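Local structure of prolyl-tRNA synthetase (Giardia lamblia ATCC 50803, 3IAL) at residues Asn171-His177 / Pro266-Gly272; Leu187-Trp191 / Tyr222-Ser226; Glu124-Ser129 / Phe248-Phe252. The protein probably attaches proline to tRNA(Pro) at the expense of ATP, a reaction that passes through the prolyl-adenylate bound here. All blocks are in the same frame, centred on the assembly; numbering follows the deposited sequence.

Contact 1: Asn171-His177 / Pro266-Gly272; sequences NEAHCCH and PYLTCAG. With PR8 (5'-O-[(R)-hydroxy{[(2S)-pyrrolidin-2-ylcarbonyl]oxy}phosphoryl]adenosine), chain H.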
loop_
_atom_site.group_PDB
_atom_site.type_symbol
_atom_site.label_atom_id
_atom_site.label_comp_id
_atom_site.label_asym_id
_atom_site.label_seq_id
_atom_site.Cartn_x
_atom_site.Cartn_y
_atom_site.Cartn_z
ATOM N N ASN B 171 3.009 10.024 0.756
ATOM C CA ASN B 171 3.233 9.553 2.112
ATOM C C ASN B 171 3.509 10.746 3.012
ATOM O O ASN B 171 4.280 11.646 2.646
ATOM C CB ASN B 171 4.378 8.537 2.155
ATOM C CG ASN B 171 4.717 8.075 3.577
ATOM O OD1 ASN B 171 5.325 8.813 4.344
ATOM N ND2 ASN B 171 4.357 6.836 3.909
ATOM N N GLU B 172 2.847 10.756 4.170
ATOM C CA GLU B 172 3.053 11.773 5.197
ATOM C C GLU B 172 3.414 11.123 6.531
ATOM O O GLU B 172 2.714 10.226 7.003
ATOM C CB GLU B 172 1.811 12.664 5.362
ATOM C CG GLU B 172 0.517 11.951 5.763
ATOM C CD GLU B 172 -0.691 12.886 5.762
ATOM O OE1 GLU B 172 -1.749 12.519 5.198
ATOM O OE2 GLU B 172 -0.581 13.992 6.333
ATOM N N ALA B 173 4.533 11.564 7.098
ATOM C CA ALA B 173 5.003 11.156 8.413
ATOM C C ALA B 173 4.745 12.293 9.396
ATOM O O ALA B 173 4.923 13.457 9.040
ATOM C CB ALA B 173 6.491 10.863 8.355
ATOM N N HIS B 174 4.336 11.947 10.620
ATOM C CA HIS B 174 4.053 12.915 11.691
ATOM C C HIS B 174 4.595 12.343 13.001
ATOM O O HIS B 174 4.254 11.205 13.375
ATOM C CB HIS B 174 2.544 13.151 11.850
ATOM C CG HIS B 174 1.880 13.738 10.643
ATOM N ND1 HIS B 174 1.583 15.082 10.532
ATOM C CD2 HIS B 174 1.438 13.160 9.498
ATOM C CE1 HIS B 174 0.999 15.305 9.367
ATOM N NE2 HIS B 174 0.901 14.157 8.716
ATOM N N CYS B 175 5.443 13.111 13.688
ATOM C CA CYS B 175 6.041 12.658 14.935
ATOM C C CYS B 175 5.857 13.669 16.039
ATOM O O CYS B 175 5.907 14.878 15.810
ATOM C CB CYS B 175 7.529 12.382 14.763
ATOM S SG CYS B 175 7.917 11.156 13.508
ATOM N N CYS B 176 5.659 13.143 17.242
ATOM C CA CYS B 176 5.449 13.925 18.435
ATOM C C CYS B 176 6.642 13.694 19.362
ATOM O O CYS B 176 7.010 12.546 19.637
ATOM C CB CYS B 176 4.151 13.471 19.087
ATOM S SG CYS B 176 3.570 14.476 20.432
ATOM N N HIS B 177 7.236 14.786 19.840
ATOM C CA HIS B 177 8.529 14.753 20.513
ATOM C C HIS B 177 8.489 15.418 21.885
ATOM O O HIS B 177 7.810 16.422 22.079
ATOM C CB HIS B 177 9.564 15.478 19.654
ATOM C CG HIS B 177 9.593 15.029 18.226
ATOM N ND1 HIS B 177 10.197 13.854 17.828
ATOM C CD2 HIS B 177 9.114 15.609 17.099
ATOM C CE1 HIS B 177 10.082 13.731 16.518
ATOM N NE2 HIS B 177 9.438 14.785 16.050
ATOM N N PRO B 266 4.266 18.949 23.766
ATOM C CA PRO B 266 5.324 18.340 22.983
ATOM C C PRO B 266 5.518 19.070 21.660
ATOM O O PRO B 266 4.654 19.831 21.224
ATOM C CB PRO B 266 4.804 16.919 22.741
ATOM C CG PRO B 266 3.319 17.056 22.737
ATOM C CD PRO B 266 2.980 18.249 23.597
ATOM N N TYR B 267 6.666 18.836 21.041
ATOM C CA TYR B 267 6.973 19.374 19.727
ATOM C C TYR B 267 6.413 18.454 18.657
ATOM O O TYR B 267 6.350 17.242 18.865
ATOM C CB TYR B 267 8.488 19.508 19.560
ATOM C CG TYR B 267 9.036 20.816 20.084
ATOM C CD1 TYR B 267 9.013 21.113 21.442
ATOM C CD2 TYR B 267 9.578 21.759 19.217
ATOM C CE1 TYR B 267 9.519 22.322 21.927
ATOM C CE2 TYR B 267 10.083 22.958 19.688
ATOM C CZ TYR B 267 10.053 23.237 21.041
ATOM O OH TYR B 267 10.557 24.437 21.491
ATOM N N LEU B 268 6.012 19.025 17.520
ATOM C CA LEU B 268 5.550 18.239 16.372
ATOM C C LEU B 268 6.433 18.448 15.131
ATOM O O LEU B 268 6.871 19.566 14.846
ATOM C CB LEU B 268 4.094 18.581 16.041
ATOM C CG LEU B 268 3.032 18.204 17.086
ATOM C CD1 LEU B 268 1.690 18.812 16.708
ATOM C CD2 LEU B 268 2.910 16.689 17.291
ATOM N N THR B 269 6.683 17.365 14.402
ATOM C CA THR B 269 7.336 17.436 13.102
ATOM C C THR B 269 6.549 16.628 12.063
ATOM O O THR B 269 5.746 15.753 12.412
ATOM C CB THR B 269 8.809 16.949 13.162
ATOM O OG1 THR B 269 8.861 15.538 13.431
ATOM C CG2 THR B 269 9.589 17.706 14.251
ATOM N N CYS B 270 6.763 16.938 10.787
ATOM C CA CYS B 270 6.196 16.125 9.708
ATOM C C CYS B 270 7.018 16.175 8.439
ATOM O O CYS B 270 7.835 17.063 8.249
ATOM C CB CYS B 270 4.751 16.510 9.410
ATOM S SG CYS B 270 4.479 18.209 8.954
ATOM N N ALA B 271 6.808 15.179 7.590
ATOM C CA ALA B 271 7.543 15.053 6.343
ATOM C C ALA B 271 6.626 14.482 5.289
ATOM O O ALA B 271 5.861 13.562 5.565
ATOM C CB ALA B 271 8.768 14.164 6.520
ATOM N N GLY B 272 6.716 15.028 4.081
ATOM C CA GLY B 272 5.845 14.618 2.986
ATOM C C GLY B 272 6.587 14.443 1.677
ATOM O O GLY B 272 7.405 15.286 1.299
HETATM C C PR8 H . 3.155 18.902 3.880
HETATM N N PR8 H . 1.869 17.847 5.633
HETATM O O PR8 H . 2.090 18.885 3.259
HETATM P P PR8 H . 4.267 19.885 1.886
HETATM N N1 PR8 H . 0.601 17.498 -6.788
HETATM C C2 PR8 H . 1.555 16.609 -6.535
HETATM N N3 PR8 H . 2.326 16.685 -5.447
HETATM C C4 PR8 H . 2.172 17.667 -4.561
HETATM C C5 PR8 H . 1.189 18.622 -4.797
HETATM C C6 PR8 H . 0.393 18.520 -5.935
HETATM N N6 PR8 H . -0.559 19.423 -6.172
HETATM N N7 PR8 H . 1.225 19.487 -3.791
HETATM C C8 PR8 H . 2.190 19.101 -2.952
HETATM N N9 PR8 H . 2.780 17.992 -3.419
HETATM C CA PR8 H . 3.225 18.306 5.285
HETATM C CB PR8 H . 4.115 17.075 5.255
HETATM C CD PR8 H . 1.982 16.477 6.119
HETATM C CG PR8 H . 3.130 15.898 5.281
HETATM C "C1'" PR8 H . 3.909 17.277 -2.742
HETATM O O10 PR8 H . 4.323 19.439 3.437
HETATM O O1P PR8 H . 3.450 21.103 1.655
HETATM C "C2'" PR8 H . 5.222 18.098 -2.750
HETATM O "O2'" PR8 H . 6.340 17.233 -3.000
HETATM O O2P PR8 H . 5.798 20.146 1.474
HETATM C "C3'" PR8 H . 5.328 18.572 -1.319
HETATM O "O3'" PR8 H . 6.691 18.845 -0.986
HETATM C "C4'" PR8 H . 4.866 17.290 -0.650
HETATM O "O4'" PR8 H . 3.611 17.058 -1.326
HETATM C "C5'" PR8 H . 4.701 17.536 0.834
HETATM O "O5'" PR8 H . 3.789 18.594 1.055
HETATM O O HOH W 1 6.937 11.138 4.282
#

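Contact 2: Leu187-Trp191 / Tyr222-Ser226; sequences LSDYW and YSEVS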
loop_
_atom_site.group_PDB
_atom_site.type_symbol
_atom_site.label_atom_id
_atom_site.label_comp_id
_atom_site.label_asym_id
_atom_site.label_seq_id
_atom_site.Cartn_x
_atom_site.Cartn_y
_atom_site.Cartn_z
ATOM N N LEU B 187 14.189 15.816 12.040
ATOM C CA LEU B 187 14.370 16.365 10.694
ATOM C C LEU B 187 15.531 15.701 9.953
ATOM O O LEU B 187 15.404 15.380 8.771
ATOM C CB LEU B 187 14.537 17.883 10.732
ATOM C CG LEU B 187 13.255 18.723 10.611
ATOM C CD1 LEU B 187 12.120 18.237 11.504
ATOM C CD2 LEU B 187 13.571 20.184 10.898
ATOM N N SER B 188 16.645 15.474 10.645
ATOM C CA SER B 188 17.778 14.751 10.061
ATOM C C SER B 188 17.392 13.325 9.681
ATOM O O SER B 188 17.805 12.835 8.631
ATOM C CB SER B 188 18.964 14.697 11.028
ATOM O OG SER B 188 19.382 15.998 11.382
ATOM N N ASP B 189 16.613 12.653 10.532
ATOM C CA ASP B 189 16.127 11.299 10.211
ATOM C C ASP B 189 15.289 11.307 8.938
ATOM O O ASP B 189 15.428 10.420 8.101
ATOM C CB ASP B 189 15.316 10.693 11.368
ATOM C CG ASP B 189 16.194 10.201 12.502
ATOM O OD1 ASP B 189 17.437 10.247 12.366
ATOM O OD2 ASP B 189 15.641 9.752 13.528
ATOM N N TYR B 190 14.426 12.308 8.794
ATOM C CA TYR B 190 13.620 12.446 7.583
ATOM C C TYR B 190 14.543 12.641 6.373
ATOM O O TYR B 190 14.365 11.988 5.352
ATOM C CB TYR B 190 12.664 13.642 7.665
ATOM C CG TYR B 190 11.533 13.589 8.685
ATOM C CD1 TYR B 190 10.815 12.428 8.942
ATOM C CD2 TYR B 190 11.138 14.748 9.339
ATOM C CE1 TYR B 190 9.755 12.427 9.862
ATOM C CE2 TYR B 190 10.099 14.752 10.240
ATOM C CZ TYR B 190 9.407 13.603 10.502
ATOM O OH TYR B 190 8.368 13.670 11.412
ATOM N N TRP B 191 15.528 13.534 6.496
ATOM C CA TRP B 191 16.484 13.778 5.410
ATOM C C TRP B 191 17.295 12.547 5.030
ATOM O O TRP B 191 17.590 12.350 3.844
ATOM C CB TRP B 191 17.407 14.964 5.723
ATOM C CG TRP B 191 16.738 16.269 5.431
ATOM C CD1 TRP B 191 16.314 17.195 6.331
ATOM C CD2 TRP B 191 16.374 16.764 4.143
ATOM N NE1 TRP B 191 15.714 18.246 5.685
ATOM C CE2 TRP B 191 15.740 18.007 4.337
ATOM C CE3 TRP B 191 16.518 16.272 2.838
ATOM C CZ2 TRP B 191 15.257 18.772 3.280
ATOM C CZ3 TRP B 191 16.039 17.026 1.787
ATOM C CH2 TRP B 191 15.414 18.269 2.015
ATOM N N TYR B 222 9.233 26.390 10.970
ATOM C CA TYR B 222 10.072 26.547 9.780
ATOM C C TYR B 222 9.928 25.320 8.893
ATOM O O TYR B 222 9.451 24.268 9.339
ATOM C CB TYR B 222 11.548 26.820 10.117
ATOM C CG TYR B 222 12.261 25.714 10.883
ATOM C CD1 TYR B 222 12.240 25.678 12.273
ATOM C CD2 TYR B 222 12.966 24.722 10.217
ATOM C CE1 TYR B 222 12.886 24.681 12.974
ATOM C CE2 TYR B 222 13.630 23.718 10.916
ATOM C CZ TYR B 222 13.580 23.702 12.294
ATOM O OH TYR B 222 14.221 22.710 13.002
ATOM N N SER B 223 10.322 25.481 7.633
ATOM C CA SER B 223 10.127 24.462 6.612
ATOM C C SER B 223 11.407 24.247 5.826
ATOM O O SER B 223 12.070 25.209 5.421
ATOM C CB SER B 223 8.990 24.870 5.670
ATOM O OG SER B 223 7.729 24.704 6.298
ATOM N N GLU B 224 11.762 22.978 5.657
ATOM C CA GLU B 224 12.899 22.569 4.857
ATOM C C GLU B 224 12.402 21.757 3.666
ATOM O O GLU B 224 11.432 21.002 3.785
ATOM C CB GLU B 224 13.855 21.737 5.697
ATOM C CG GLU B 224 14.394 22.484 6.896
ATOM C CD GLU B 224 15.358 21.659 7.723
ATOM O OE1 GLU B 224 15.526 20.458 7.438
ATOM O OE2 GLU B 224 15.946 22.218 8.672
ATOM N N VAL B 225 13.071 21.921 2.527
ATOM C CA VAL B 225 12.596 21.383 1.267
ATOM C C VAL B 225 13.727 20.871 0.385
ATOM O O VAL B 225 14.889 21.257 0.547
ATOM C CB VAL B 225 11.818 22.455 0.460
ATOM C CG1 VAL B 225 10.608 22.924 1.242
ATOM C CG2 VAL B 225 12.736 23.645 0.077
ATOM N N SER B 226 13.361 19.995 -0.541
ATOM C CA SER B 226 14.222 19.587 -1.634
ATOM C C SER B 226 13.614 20.136 -2.918
ATOM O O SER B 226 12.568 19.659 -3.375
ATOM C CB SER B 226 14.347 18.066 -1.701
ATOM O OG SER B 226 15.231 17.689 -2.752
#

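Contact 3: Glu124-Ser129 / Phe248-Phe252; sequences ETAIYS and FSSTF. With PR8 (5'-O-[(R)-hydroxy{[(2S)-pyrrolidin-2-ylcarbonyl]oxy}phosphoryl]adenosine), chain H.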
loop_
_atom_site.group_PDB
_atom_site.type_symbol
_atom_site.label_atom_id
_atom_site.label_comp_id
_atom_site.label_asym_id
_atom_site.label_seq_id
_atom_site.Cartn_x
_atom_site.Cartn_y
_atom_site.Cartn_z
ATOM N N GLU B 124 -2.653 16.957 9.290
ATOM C CA GLU B 124 -2.300 17.501 10.612
ATOM C C GLU B 124 -3.488 17.576 11.570
ATOM O O GLU B 124 -3.410 17.066 12.682
ATOM C CB GLU B 124 -1.652 18.888 10.513
ATOM C CG GLU B 124 -0.190 18.864 10.075
ATOM C CD GLU B 124 0.000 18.662 8.576
ATOM O OE1 GLU B 124 -0.995 18.682 7.817
ATOM O OE2 GLU B 124 1.157 18.483 8.159
ATOM N N THR B 125 -4.580 18.202 11.141
ATOM C CA THR B 125 -5.683 18.506 12.060
ATOM C C THR B 125 -6.337 17.234 12.602
ATOM O O THR B 125 -6.712 17.170 13.774
ATOM C CB THR B 125 -6.743 19.431 11.410
ATOM O OG1 THR B 125 -7.257 18.831 10.216
ATOM C CG2 THR B 125 -6.140 20.787 11.063
ATOM N N ALA B 126 -6.430 16.218 11.750
ATOM C CA ALA B 126 -7.002 14.923 12.116
ATOM C C ALA B 126 -6.048 14.129 13.002
ATOM O O ALA B 126 -6.450 13.597 14.031
ATOM C CB ALA B 126 -7.358 14.131 10.857
ATOM N N ILE B 127 -4.777 14.071 12.615
ATOM C CA ILE B 127 -3.799 13.292 13.357
ATOM C C ILE B 127 -3.510 13.877 14.743
ATOM O O ILE B 127 -3.421 13.131 15.713
ATOM C CB ILE B 127 -2.484 13.117 12.563
ATOM C CG1 ILE B 127 -2.724 12.169 11.386
ATOM C CG2 ILE B 127 -1.375 12.557 13.469
ATOM C CD1 ILE B 127 -1.675 12.227 10.316
ATOM N N TYR B 128 -3.379 15.200 14.842
ATOM C CA TYR B 128 -3.044 15.821 16.126
ATOM C C TYR B 128 -4.240 15.826 17.097
ATOM O O TYR B 128 -4.045 15.773 18.304
ATOM C CB TYR B 128 -2.429 17.214 15.931
ATOM C CG TYR B 128 -1.263 17.226 14.945
ATOM C CD1 TYR B 128 -0.516 16.066 14.690
ATOM C CD2 TYR B 128 -0.904 18.394 14.270
ATOM C CE1 TYR B 128 0.538 16.073 13.779
ATOM C CE2 TYR B 128 0.148 18.407 13.364
ATOM C CZ TYR B 128 0.865 17.242 13.122
ATOM O OH TYR B 128 1.904 17.230 12.225
ATOM N N SER B 129 -5.467 15.827 16.570
ATOM C CA SER B 129 -6.650 15.584 17.397
ATOM C C SER B 129 -6.563 14.204 18.052
ATOM O O SER B 129 -6.973 14.042 19.199
ATOM C CB SER B 129 -7.941 15.689 16.576
ATOM O OG SER B 129 -8.097 16.991 16.032
ATOM N N PHE B 248 0.649 23.580 17.132
ATOM C CA PHE B 248 -0.440 22.614 16.974
ATOM C C PHE B 248 -0.773 21.897 18.288
ATOM O O PHE B 248 -1.935 21.562 18.539
ATOM C CB PHE B 248 -0.101 21.582 15.890
ATOM C CG PHE B 248 -0.359 22.054 14.480
ATOM C CD1 PHE B 248 -1.608 21.897 13.901
ATOM C CD2 PHE B 248 0.648 22.625 13.728
ATOM C CE1 PHE B 248 -1.853 22.310 12.606
ATOM C CE2 PHE B 248 0.418 23.038 12.436
ATOM C CZ PHE B 248 -0.830 22.873 11.867
ATOM N N SER B 249 0.238 21.666 19.125
ATOM C CA SER B 249 0.035 21.018 20.419
ATOM C C SER B 249 -0.833 21.865 21.341
ATOM O O SER B 249 -1.650 21.339 22.107
ATOM C CB SER B 249 1.376 20.744 21.104
ATOM O OG SER B 249 2.200 19.915 20.311
ATOM N N SER B 250 -0.641 23.178 21.284
ATOM C CA SER B 250 -1.494 24.101 22.039
ATOM C C SER B 250 -2.902 24.132 21.455
ATOM O O SER B 250 -3.881 24.074 22.183
ATOM C CB SER B 250 -0.911 25.512 22.026
ATOM O OG SER B 250 -1.717 26.378 22.807
ATOM N N THR B 251 -2.996 24.213 20.132
ATOM C CA THR B 251 -4.296 24.302 19.467
ATOM C C THR B 251 -5.111 23.031 19.683
ATOM O O THR B 251 -6.293 23.101 19.984
ATOM C CB THR B 251 -4.139 24.572 17.956
ATOM O OG1 THR B 251 -3.325 25.734 17.764
ATOM C CG2 THR B 251 -5.498 24.788 17.294
ATOM N N PHE B 252 -4.473 21.871 19.564
ATOM C CA PHE B 252 -5.189 20.593 19.702
ATOM C C PHE B 252 -5.092 19.980 21.103
ATOM O O PHE B 252 -5.521 18.849 21.324
ATOM C CB PHE B 252 -4.740 19.627 18.593
ATOM C CG PHE B 252 -5.161 20.080 17.228
ATOM C CD1 PHE B 252 -6.410 19.745 16.736
ATOM C CD2 PHE B 252 -4.352 20.912 16.470
ATOM C CE1 PHE B 252 -6.828 20.189 15.494
ATOM C CE2 PHE B 252 -4.771 21.365 15.224
ATOM C CZ PHE B 252 -6.009 21.002 14.740
HETATM C C PR8 H . 3.155 18.902 3.880
HETATM N N PR8 H . 1.869 17.847 5.633
HETATM O O PR8 H . 2.090 18.885 3.259
HETATM P P PR8 H . 4.267 19.885 1.886
HETATM N N1 PR8 H . 0.601 17.498 -6.788
HETATM C C2 PR8 H . 1.555 16.609 -6.535
HETATM N N3 PR8 H . 2.326 16.685 -5.447
HETATM C C4 PR8 H . 2.172 17.667 -4.561
HETATM C C5 PR8 H . 1.189 18.622 -4.797
HETATM C C6 PR8 H . 0.393 18.520 -5.935
HETATM N N6 PR8 H . -0.559 19.423 -6.172
HETATM N N7 PR8 H . 1.225 19.487 -3.791
HETATM C C8 PR8 H . 2.190 19.101 -2.952
HETATM N N9 PR8 H . 2.780 17.992 -3.419
HETATM C CA PR8 H . 3.225 18.306 5.285
HETATM C CB PR8 H . 4.115 17.075 5.255
HETATM C CD PR8 H . 1.982 16.477 6.119
HETATM C CG PR8 H . 3.130 15.898 5.281
HETATM C "C1'" PR8 H . 3.909 17.277 -2.742
HETATM O O10 PR8 H . 4.323 19.439 3.437
HETATM O O1P PR8 H . 3.450 21.103 1.655
HETATM C "C2'" PR8 H . 5.222 18.098 -2.750
HETATM O "O2'" PR8 H . 6.340 17.233 -3.000
HETATM O O2P PR8 H . 5.798 20.146 1.474
HETATM C "C3'" PR8 H . 5.328 18.572 -1.319
HETATM O "O3'" PR8 H . 6.691 18.845 -0.986
HETATM C "C4'" PR8 H . 4.866 17.290 -0.650
HETATM O "O4'" PR8 H . 3.611 17.058 -1.326
HETATM C "C5'" PR8 H . 4.701 17.536 0.834
HETATM O "O5'" PR8 H . 3.789 18.594 1.055
#

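Contact 1: Asn171-His177 / Pro266-Gly272
His177 and Thr269 meet across two antiparallel strands with their side chains at about a right angle. The imidazole presents its edge, and NE2 lies 2.8 Å from Thr269 OG1, nearly in the ring plane, in an almost straight hydrogen bond. Thr269 sets OG1 between its backbone N and carbonyl carbon (chi1 68°); Tyr190 gives the hydroxyl a second partner. The other sheet face carries a different pairing. Cys270 CB sits off-centre against the His174 imidazole, a CH-pi contact 4.1 Å from the ring centroid. In the plane of that ring, His174 NE2 donates to Glu172 OE2 at 2.8 Å, on the anti side of the carboxylate but tilted 32° out of its plane, and Tyr128 engages ND1. Ser123 and Gln147 grip Glu172 OE1. Backbone bonds in both directions join Ala173 with Ala271, Cys175 with Thr269 and His177 with Tyr267. The pyrrolidine of the prolyl-adenylate rests on this framework: Glu172 CB approaches its CG at 3.5 Å and His174 CE1 its CD at 3.6 Å. Bonded at both ring nitrogens, His174 is probably held from turning, and with Glu172 gripped at each oxygen it gives the pyrrolidine a fixed surface to pack on.

Contact 2: Leu187-Trp191 / Tyr222-Ser226
Leu187-Trp191, on a helix, runs nearly parallel to the strand Tyr222-Ser226, the two directions differing by 14° and the axes standing 11.0 Å apart. At that separation the backbones do not meet, and long side chains must bridge the gap. Trp191 does so with the edge of its indole. NE1 donates to Glu224 OE1 at 2.8 Å, close to the ring plane and nearly in line with the C-O bond, although the N-H is bent away from straight (148°); ring and carboxylate planes differ by 35°. Glu224 is extended beyond CG, which carries its carboxylate up to the indole. Farther along the same edge, Trp191 CH2 lies 3.4 Å from Val225 O and 3.9 Å from Ser226 CB. At the other end Leu187 and Tyr222 approach from opposite directions, and a single methyl, Leu187 CD2, touches Tyr222 CE2 at 3.5 Å. The phenol hydroxyl finds its hydrogen bond in Asn243. Lys208 and Arg210, on the adjoining strand 207-211, make cation-pi contacts with Trp191 and Tyr222 respectively. Helix 180-201 thus lies against the sheet in which strand 222-229 pairs with 207-211 and 235-245, and Ile241 of strand 235-245 touches both Leu187 and Trp191.

Contact 3: Glu124-Ser129 / Phe248-Phe252
Tyr128, Phe248 and Phe252 make this a buried, largely aromatic contact, in which the first turns of helix 124-134 pack against the short helix 247-251 and the residue that follows it, at the proline end of the adenylate site. No hydrogen bond crosses between the segments; ring shape does the work. Tyr128 turns an edge to Phe248 in an offset edge-to-face pair, with planes at 73° and centroids 5.3 Å apart. Its leading atoms are CE2, over the rim of the phenylalanine face, and CD2, 3.6 Å from Phe248 CD1. The Tyr128 ring is also backed by its own helix, since Glu124 O lies above one face, toward the rim.

Phe252, the first residue to leave the helical conformation, reaches back to the other helix. Its CZ touches Thr125 CG2 at 3.7 Å, and its CD1 lies 3.3 Å from Ser129 OG. That hydroxyl donates back to Thr125 O, one turn earlier, at 2.7 Å and nearly along the carbonyl direction, so the serine's polar group is satisfied within its own helix while the ring of Phe252 passes close by.

Glu124 joins packing to ligand. Its CB stands 4.0 Å from Phe248 CE1, but a bend at chi2 (78°) swings the carboxylate away from the phenylalanine, bringing OE2 to 2.7 Å from the pyrrolidine N of the prolyl-adenylate. Thr122 bonds both OE1 and the ligand, consistent with a part in orienting the acid. Elsewhere on the helix, Ala126 packs on Tyr42 of the second subunit. The sequence Thr122-Ser123-Glu124 fits the TXE loop of prolyl-tRNA synthetases, the element of this class II catalytic domain that recognises the imino group of proline, here running into a helix anchored by aromatic packing.

How the contacts relate
Contacts 1 and 3 are buried and both border the prolyl-adenylate, whereas contact 2 is only partly buried and has no residue in the pocket. Chemistry follows place: contact 1 is a strand pair knit by backbone bonds, contact 2 spans a helix-to-strand gap with one side-chain bond, and contact 3 relies on aromatic rings. Contact 1 is the common neighbour. Tyr190, from the helix of contact 2, packs on Ala271 and Cys175, while Ser249 and Phe248 of contact 3 reach Pro266 and Leu268 from the other side of the strands. Contacts 2 and 3 do not touch, their centres about 20 Å apart. All three lie within the class II core family region.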